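Local atomic coordinates of NYN domain-containing protein (Vibrio parahaemolyticus, PDB entry 2QIP), a protein that is of unknown function but belongs to the NYN family of the PIN clan and is probably a ribonuclease. Residues V136-P142 and A153-I159. Residues are numbered along the deposited sequence; the frame is centred on the assembly and turned at random.
Sequences VTVYGVP and ADNFVAI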
loop_
_atom_site.group_PDB
_atom_site.type_symbol
_atom_site.label_atom_id
_atom_site.label_comp_id
_atom_site.label_asym_id
_atom_site.label_seq_id
_atom_site.Cartn_x
_atom_site.Cartn_y
_atom_site.Cartn_z
ATOM N N VAL A 136 -5.361 1.194 -17.086
ATOM C CA VAL A 136 -4.109 0.860 -16.432
ATOM C C VAL A 136 -3.322 -0.088 -17.315
ATOM O O VAL A 136 -3.845 -1.149 -17.747
ATOM C CB VAL A 136 -4.337 0.232 -15.033
ATOM C CG1 VAL A 136 -2.996 -0.034 -14.341
ATOM C CG2 VAL A 136 -5.221 1.171 -14.166
ATOM N N THR A 137 -2.080 0.304 -17.602
ATOM C CA THR A 137 -1.112 -0.605 -18.236
ATOM C C THR A 137 -0.086 -1.020 -17.192
ATOM O O THR A 137 0.415 -0.169 -16.449
ATOM C CB THR A 137 -0.370 0.081 -19.400
ATOM O OG1 THR A 137 -1.313 0.460 -20.410
ATOM C CG2 THR A 137 0.733 -0.818 -20.002
ATOM N N VAL A 138 0.229 -2.315 -17.151
ATOM C CA VAL A 138 1.290 -2.851 -16.307
ATOM C C VAL A 138 2.438 -3.289 -17.183
ATOM O O VAL A 138 2.204 -3.967 -18.186
ATOM C CB VAL A 138 0.779 -4.036 -15.450
ATOM C CG1 VAL A 138 1.938 -4.783 -14.767
ATOM C CG2 VAL A 138 -0.229 -3.537 -14.406
ATOM N N TYR A 139 3.656 -2.879 -16.812
ATOM C CA TYR A 139 4.881 -3.443 -17.390
ATOM C C TYR A 139 5.491 -4.320 -16.310
ATOM O O TYR A 139 5.678 -3.851 -15.176
ATOM C CB TYR A 139 5.897 -2.345 -17.733
ATOM C CG TYR A 139 5.623 -1.571 -18.994
ATOM C CD1 TYR A 139 6.505 -1.648 -20.086
ATOM C CD2 TYR A 139 4.515 -0.718 -19.098
ATOM C CE1 TYR A 139 6.292 -0.915 -21.245
ATOM C CE2 TYR A 139 4.288 0.004 -20.255
ATOM C CZ TYR A 139 5.171 -0.105 -21.338
ATOM O OH TYR A 139 4.935 0.617 -22.488
ATOM N N GLY A 140 5.816 -5.565 -16.661
ATOM C CA GLY A 140 6.402 -6.479 -15.687
ATOM C C GLY A 140 7.180 -7.579 -16.375
ATOM O O GLY A 140 6.909 -7.890 -17.532
ATOM N N VAL A 141 8.146 -8.166 -15.661
ATOM C CA VAL A 141 8.884 -9.332 -16.164
ATOM C C VAL A 141 7.895 -10.513 -16.129
ATOM O O VAL A 141 7.456 -10.893 -15.050
ATOM C CB VAL A 141 10.093 -9.616 -15.271
ATOM C CG1 VAL A 141 10.738 -10.940 -15.658
ATOM C CG2 VAL A 141 11.089 -8.477 -15.394
ATOM N N PRO A 142 7.505 -11.054 -17.307
ATOM C CA PRO A 142 6.392 -12.030 -17.293
ATOM C C PRO A 142 6.562 -13.205 -16.335
ATOM O O PRO A 142 5.611 -13.536 -15.615
ATOM C CB PRO A 142 6.307 -12.497 -18.743
ATOM C CG PRO A 142 6.822 -11.347 -19.517
ATOM C CD PRO A 142 7.969 -10.787 -18.681
ATOM N N ALA A 153 -5.103 -5.635 -15.279
ATOM C CA ALA A 153 -4.691 -4.505 -16.103
ATOM C C ALA A 153 -5.479 -4.461 -17.402
ATOM O O ALA A 153 -5.865 -5.508 -17.939
ATOM C CB ALA A 153 -3.199 -4.630 -16.421
ATOM N N ASP A 154 -5.717 -3.258 -17.914
ATOM C CA ASP A 154 -6.263 -3.128 -19.252
ATOM C C ASP A 154 -5.311 -3.635 -20.329
ATOM O O ASP A 154 -5.748 -4.224 -21.315
ATOM C CB ASP A 154 -6.705 -1.690 -19.505
ATOM C CG ASP A 154 -7.794 -1.282 -18.552
ATOM O OD1 ASP A 154 -8.952 -1.707 -18.760
ATOM O OD2 ASP A 154 -7.486 -0.603 -17.562
ATOM N N ASN A 155 -4.016 -3.388 -20.146
ATOM C CA ASN A 155 -2.975 -3.847 -21.066
ATOM C C ASN A 155 -1.790 -4.259 -20.242
ATOM O O ASN A 155 -1.512 -3.669 -19.202
ATOM C CB ASN A 155 -2.554 -2.701 -22.005
ATOM C CG ASN A 155 -3.673 -2.273 -22.936
ATOM O OD1 ASN A 155 -3.765 -2.751 -24.095
ATOM N ND2 ASN A 155 -4.547 -1.393 -22.451
ATOM N N PHE A 156 -1.074 -5.262 -20.738
ATOM C CA PHE A 156 0.148 -5.731 -20.108
ATOM C C PHE A 156 1.266 -5.713 -21.143
ATOM O O PHE A 156 1.081 -6.191 -22.270
ATOM C CB PHE A 156 -0.006 -7.148 -19.541
ATOM C CG PHE A 156 1.294 -7.737 -19.028
ATOM C CD1 PHE A 156 1.890 -7.233 -17.876
ATOM C CD2 PHE A 156 1.932 -8.778 -19.707
ATOM C CE1 PHE A 156 3.089 -7.750 -17.407
ATOM C CE2 PHE A 156 3.160 -9.296 -19.235
ATOM C CZ PHE A 156 3.719 -8.791 -18.080
ATOM N N VAL A 157 2.412 -5.155 -20.769
ATOM C CA VAL A 157 3.568 -5.142 -21.660
ATOM C C VAL A 157 4.719 -5.860 -20.960
ATOM O O VAL A 157 5.082 -5.522 -19.816
ATOM C CB VAL A 157 4.000 -3.706 -22.028
ATOM C CG1 VAL A 157 5.265 -3.742 -22.926
ATOM C CG2 VAL A 157 2.858 -2.935 -22.716
ATOM N N ALA A 158 5.287 -6.853 -21.640
ATOM C CA ALA A 158 6.379 -7.623 -21.053
ATOM C C ALA A 158 7.658 -6.823 -20.916
ATOM O O ALA A 158 8.075 -6.171 -21.862
ATOM C CB ALA A 158 6.665 -8.813 -21.922
ATOM N N ILE A 159 8.293 -6.887 -19.740
ATOM C CA ILE A 159 9.683 -6.429 -19.613
ATOM C C ILE A 159 10.521 -7.628 -20.016
ATOM O O ILE A 159 10.623 -8.595 -19.281
ATOM C CB ILE A 159 10.030 -5.975 -18.194
ATOM C CG1 ILE A 159 9.171 -4.759 -17.805
ATOM C CG2 ILE A 159 11.553 -5.650 -18.060
ATOM C CD1 ILE A 159 9.394 -4.313 -16.354
#
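Val157 lays its CB over the middle of the Tyr139 ring, 3.7 Å from the ring centroid and 12° off the normal, a CH-pi contact between two side chains that run side by side off the same face of the sheet. Both methyls lie over that same ring face: CG1, anti to the backbone N (chi1 178°), reaches Tyr139 CE1 at 3.4 Å, while CG2 leans toward CZ and on to the methyl of Thr137. Phe38 packs edge-to-face with the same tyrosine. On the other face of the sheet the Phe156 ring lies along the neighbouring strand, with Val138 CG1 in its plane at one edge and Pro142 CG near that plane at another. Gly140 brings only backbone to this ring, its N near CE1 and its O near CZ. Pro142 CG also presses on Ala158 CB at 3.5 Å, closer than usual for two carbons. Where the strands end, Ile159 turns its side chain back over Gly140, and its CB and CG2 meet Val141 CG2.

Strands 135-140 and 155-158 are the two arms of a beta-alpha-beta crossover through helix 147-152, the last in the parallel sheet of this PIN-clan fold; 155-158 is the outermost strand on its side within the chain. Parallel pairing alternates from strand to strand: Val138 N donates to Asn155 O, Val157 N to Val138 O, Gly140 N to Val157 O. The last rung is very straight at hydrogen, 178° from Ile159 N to Gly140 O over 2.8 Å, although the donor stands well above the carbonyl plane. At the opposite end Val136 O takes Asn155 N at 3.3 Å and, weakly, Asp154 N. With CG beside its own backbone N, Asp154 accepts Val136 N on OD2 at 2.8 Å, on the anti side; Gln129 gives the same oxygen a second bond.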